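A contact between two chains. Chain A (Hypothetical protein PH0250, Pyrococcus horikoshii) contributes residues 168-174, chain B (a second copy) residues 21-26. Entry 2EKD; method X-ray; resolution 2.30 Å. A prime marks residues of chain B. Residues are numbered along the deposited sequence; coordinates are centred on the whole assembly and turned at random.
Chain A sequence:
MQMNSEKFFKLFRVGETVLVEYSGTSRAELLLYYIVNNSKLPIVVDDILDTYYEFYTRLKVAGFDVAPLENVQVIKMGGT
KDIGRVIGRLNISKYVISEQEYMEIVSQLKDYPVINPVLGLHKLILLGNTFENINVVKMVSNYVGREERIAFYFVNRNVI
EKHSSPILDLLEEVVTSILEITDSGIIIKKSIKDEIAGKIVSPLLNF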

ATOM      1  N   LEU A 168      -9.396   7.113 -12.710  1.00 22.45           N
ATOM      2  CA  LEU A 168      -8.710   7.265 -13.987  1.00 23.50           C
ATOM      3  C   LEU A 168      -9.277   6.287 -15.013  1.00 22.65           C
ATOM      4  O   LEU A 168      -9.468   6.643 -16.173  1.00 22.57           O
ATOM      5  N   ASP A 169      -9.541   5.056 -14.582  1.00 22.09           N
ATOM      6  CA  ASP A 169     -10.093   4.049 -15.482  1.00 23.74           C
ATOM      7  C   ASP A 169     -11.503   4.403 -15.953  1.00 21.33           C
ATOM      8  O   ASP A 169     -11.872   4.093 -17.087  1.00 19.73           O
ATOM      9  N   LEU A 170     -12.285   5.048 -15.089  1.00 19.41           N
ATOM     10  CA  LEU A 170     -13.642   5.455 -15.455  1.00 20.58           C
ATOM     11  C   LEU A 170     -13.572   6.537 -16.527  1.00 21.31           C
ATOM     12  O   LEU A 170     -14.344   6.524 -17.488  1.00 20.18           O
ATOM     13  N   LEU A 171     -12.648   7.479 -16.337  1.00 19.50           N
ATOM     14  CA  LEU A 171     -12.454   8.572 -17.275  1.00 19.10           C
ATOM     15  C   LEU A 171     -12.048   8.049 -18.636  1.00 18.44           C
ATOM     16  O   LEU A 171     -12.597   8.468 -19.654  1.00 18.52           O
ATOM     17  N   GLU A 172     -11.071   7.148 -18.658  1.00 16.36           N
ATOM     18  CA  GLU A 172     -10.606   6.608 -19.928  1.00 18.42           C
ATOM     19  C   GLU A 172     -11.731   5.872 -20.638  1.00 16.89           C
ATOM     20  O   GLU A 172     -11.791   5.871 -21.869  1.00 18.99           O
ATOM     21  N   GLU A 173     -12.623   5.262 -19.859  1.00 16.82           N
ATOM     22  CA  GLU A 173     -13.767   4.525 -20.403  1.00 18.22           C
ATOM     23  C   GLU A 173     -14.816   5.403 -21.095  1.00 19.02           C
ATOM     24  O   GLU A 173     -15.339   5.033 -22.151  1.00 18.70           O
ATOM     25  N   VAL A 174     -15.129   6.556 -20.502  1.00 18.74           N
ATOM     26  CA  VAL A 174     -16.148   7.437 -21.068  1.00 17.10           C
ATOM     27  C   VAL A 174     -15.711   8.344 -22.214  1.00 17.43           C
ATOM     28  O   VAL A 174     -16.564   8.865 -22.931  1.00 17.67           O
TER
ATOM     29  N   GLU B  21     -14.861  -8.733 -18.660  1.00 14.04           N
ATOM     30  CA  GLU B  21     -13.940  -7.777 -18.054  1.00 14.96           C
ATOM     31  C   GLU B  21     -13.249  -6.957 -19.121  1.00 14.53           C
ATOM     32  O   GLU B  21     -12.759  -7.489 -20.117  1.00 13.03           O
ATOM     33  N   TYR B  22     -13.214  -5.650 -18.907  1.00 14.82           N
ATOM     34  CA  TYR B  22     -12.599  -4.752 -19.867  1.00 16.49           C
ATOM     35  C   TYR B  22     -11.984  -3.586 -19.124  1.00 17.96           C
ATOM     36  O   TYR B  22     -12.158  -3.466 -17.909  1.00 17.42           O
ATOM     37  N   SER B  23     -11.252  -2.746 -19.854  1.00 19.37           N
ATOM     38  CA  SER B  23     -10.631  -1.556 -19.274  1.00 21.20           C
ATOM     39  C   SER B  23     -11.097  -0.342 -20.083  1.00 21.15           C
ATOM     40  O   SER B  23     -11.858  -0.483 -21.043  1.00 18.16           O
ATOM     41  N   GLY B  24     -10.637   0.843 -19.694  1.00 21.10           N
ATOM     42  CA  GLY B  24     -11.025   2.054 -20.392  1.00 21.74           C
ATOM     43  C   GLY B  24     -10.569   2.137 -21.844  1.00 23.60           C
ATOM     44  O   GLY B  24     -11.230   2.788 -22.653  1.00 25.21           O
ATOM     45  N   THR B  25      -9.452   1.488 -22.178  1.00 21.98           N
ATOM     46  CA  THR B  25      -8.925   1.506 -23.544  1.00 22.42           C
ATOM     47  C   THR B  25      -9.484   0.386 -24.434  1.00 22.68           C
ATOM     48  O   THR B  25      -9.209   0.350 -25.634  1.00 23.54           O
ATOM     49  N   SER B  26     -10.267  -0.516 -23.846  1.00 21.50           N
ATOM     50  CA  SER B  26     -10.848  -1.653 -24.574  1.00 21.92           C
ATOM     51  C   SER B  26     -11.945  -1.349 -25.596  1.00 22.24           C
ATOM     52  O   SER B  26     -12.144  -2.124 -26.536  1.00 24.15           O
TER

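The chain A stretch is helical throughout, and it meets a type I turn of chain B, Ser23′ to Ser26′, at very short range: the CA atoms of Glu173 and Gly24′ lie 3.7 Å apart. Leu168 makes no contact; its side chain (chi1 t, chi2 p) is out of reach of the other stretch.

Asp169 is the first residue to take part. Its CA-to-CB bond runs sideways and chi1 is m, but the nearer approach is made by the backbone, with Asp169 O 4.0 Å from Gly24′ CA. Leu170 and Leu171 direct their CA-to-CB bonds away and bury no surface here; chi1 of Leu171, at -97°, falls between wells.

Glu172 points toward the turn. With chi1 m and chi2 t, its OE1 comes within 4.4 Å of Thr25′ CG2, a loose contact, while OE2 is hydrogen-bonded elsewhere in the structure. Glu172 O and Gly24′ O approach to 3.2 Å, but both are acceptors, so this is proximity without a bond.

Glu173 supplies the polar link. Its CA-to-CB bond is sideways, yet chi1 and chi2 both t extend the chain to Tyr22′, whose chi1 is p. Tyr22′ OH donates to Glu173 OE2 at 2.7 Å, and Glu173 CD sits at the ring edge, near its plane. OE1 finds its partner elsewhere in the structure. Val174 (chi1 m) points away.

The close backbone approach depends on Gly24′, the residue most covered in this contact. Glu173 N lies 3.6 Å from Gly24′ CA; an ideal CB there would be 2.7 Å from Glu172 CB and 2.9 Å from Glu173 N, both clashes. Within the turn, Ser26′ N donates to Ser23′ O (3.2 Å), and Ser23′ N to Ser26′ OG (3.1 Å, 167°).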

ATOM      1  CB  LEU A 168      -7.204   7.027 -13.842  1.00 20.11           C
ATOM      2  CG  LEU A 168      -6.449   7.157 -15.170  1.00 21.76           C
ATOM      3  CD1 LEU A 168      -6.750   8.521 -15.807  1.00 21.76           C
ATOM      4  CD2 LEU A 168      -4.949   6.995 -14.932  1.00 23.14           C
ATOM      5  CB  ASP A 169     -10.083   2.675 -14.810  1.00 26.82           C
ATOM      6  CG  ASP A 169      -8.699   2.043 -14.808  1.00 33.40           C
ATOM      7  OD1 ASP A 169      -8.200   1.692 -15.905  1.00 34.61           O
ATOM      8  OD2 ASP A 169      -8.110   1.903 -13.714  1.00 35.85           O
ATOM      9  CB  LEU A 170     -14.395   6.020 -14.251  1.00 21.65           C
ATOM     10  CG  LEU A 170     -15.075   5.060 -13.287  1.00 24.16           C
ATOM     11  CD1 LEU A 170     -15.812   5.874 -12.237  1.00 25.49           C
ATOM     12  CD2 LEU A 170     -16.046   4.158 -14.047  1.00 24.00           C
ATOM     13  CB  LEU A 171     -11.360   9.524 -16.784  1.00 19.65           C
ATOM     14  CG  LEU A 171     -11.744  10.787 -16.028  1.00 23.30           C
ATOM     15  CD1 LEU A 171     -10.469  11.565 -15.719  1.00 24.94           C
ATOM     16  CD2 LEU A 171     -12.700  11.635 -16.862  1.00 23.50           C
ATOM     17  CB  GLU A 172      -9.398   5.682 -19.722  1.00 16.79           C
ATOM     18  CG  GLU A 172      -8.189   6.381 -19.127  1.00 21.85           C
ATOM     19  CD  GLU A 172      -6.922   5.529 -19.160  1.00 25.26           C
ATOM     20  OE1 GLU A 172      -6.998   4.318 -18.864  1.00 27.25           O
ATOM     21  OE2 GLU A 172      -5.843   6.078 -19.464  1.00 25.39           O
ATOM     22  CB  GLU A 173     -14.474   3.723 -19.302  1.00 17.03           C
ATOM     23  CG  GLU A 173     -15.614   2.845 -19.814  1.00 21.52           C
ATOM     24  CD  GLU A 173     -16.350   2.093 -18.698  1.00 25.94           C
ATOM     25  OE1 GLU A 173     -15.720   1.770 -17.666  1.00 25.62           O
ATOM     26  OE2 GLU A 173     -17.557   1.808 -18.864  1.00 24.15           O
ATOM     27  CB  VAL A 174     -16.806   8.326 -19.977  1.00 17.96           C
ATOM     28  CG1 VAL A 174     -17.505   7.448 -18.938  1.00 15.85           C
ATOM     29  CG2 VAL A 174     -15.765   9.220 -19.331  1.00 13.35           C
TER
ATOM     30  CB  GLU B  21     -12.904  -8.507 -17.195  1.00 14.80           C
ATOM     31  CG  GLU B  21     -13.527  -9.535 -16.277  1.00 16.08           C
ATOM     32  CD  GLU B  21     -12.515 -10.204 -15.366  1.00 19.08           C
ATOM     33  OE1 GLU B  21     -11.374 -10.449 -15.814  1.00 19.35           O
ATOM     34  OE2 GLU B  21     -12.870 -10.496 -14.206  1.00 18.62           O
ATOM     35  CB  TYR B  22     -13.662  -4.251 -20.856  1.00 14.68           C
ATOM     36  CG  TYR B  22     -14.732  -3.353 -20.249  1.00 16.40           C
ATOM     37  CD1 TYR B  22     -14.538  -1.976 -20.142  1.00 13.95           C
ATOM     38  CD2 TYR B  22     -15.951  -3.879 -19.814  1.00 14.53           C
ATOM     39  CE1 TYR B  22     -15.533  -1.146 -19.623  1.00 15.13           C
ATOM     40  CE2 TYR B  22     -16.946  -3.060 -19.294  1.00 13.61           C
ATOM     41  CZ  TYR B  22     -16.737  -1.695 -19.204  1.00 15.96           C
ATOM     42  OH  TYR B  22     -17.744  -0.871 -18.728  1.00 15.08           O
ATOM     43  CB  SER B  23      -9.105  -1.657 -19.326  1.00 21.30           C
ATOM     44  OG  SER B  23      -8.633  -1.496 -20.649  1.00 24.30           O
ATOM     45  CB  THR B  25      -7.381   1.384 -23.553  1.00 21.79           C
ATOM     46  OG1 THR B  25      -6.997   0.180 -22.876  1.00 24.54           O
ATOM     47  CG2 THR B  25      -6.730   2.588 -22.853  1.00 21.92           C
ATOM     48  CB  SER B  26     -11.405  -2.688 -23.584  1.00 21.53           C
ATOM     49  OG  SER B  26     -10.372  -3.265 -22.809  1.00 24.65           O
TER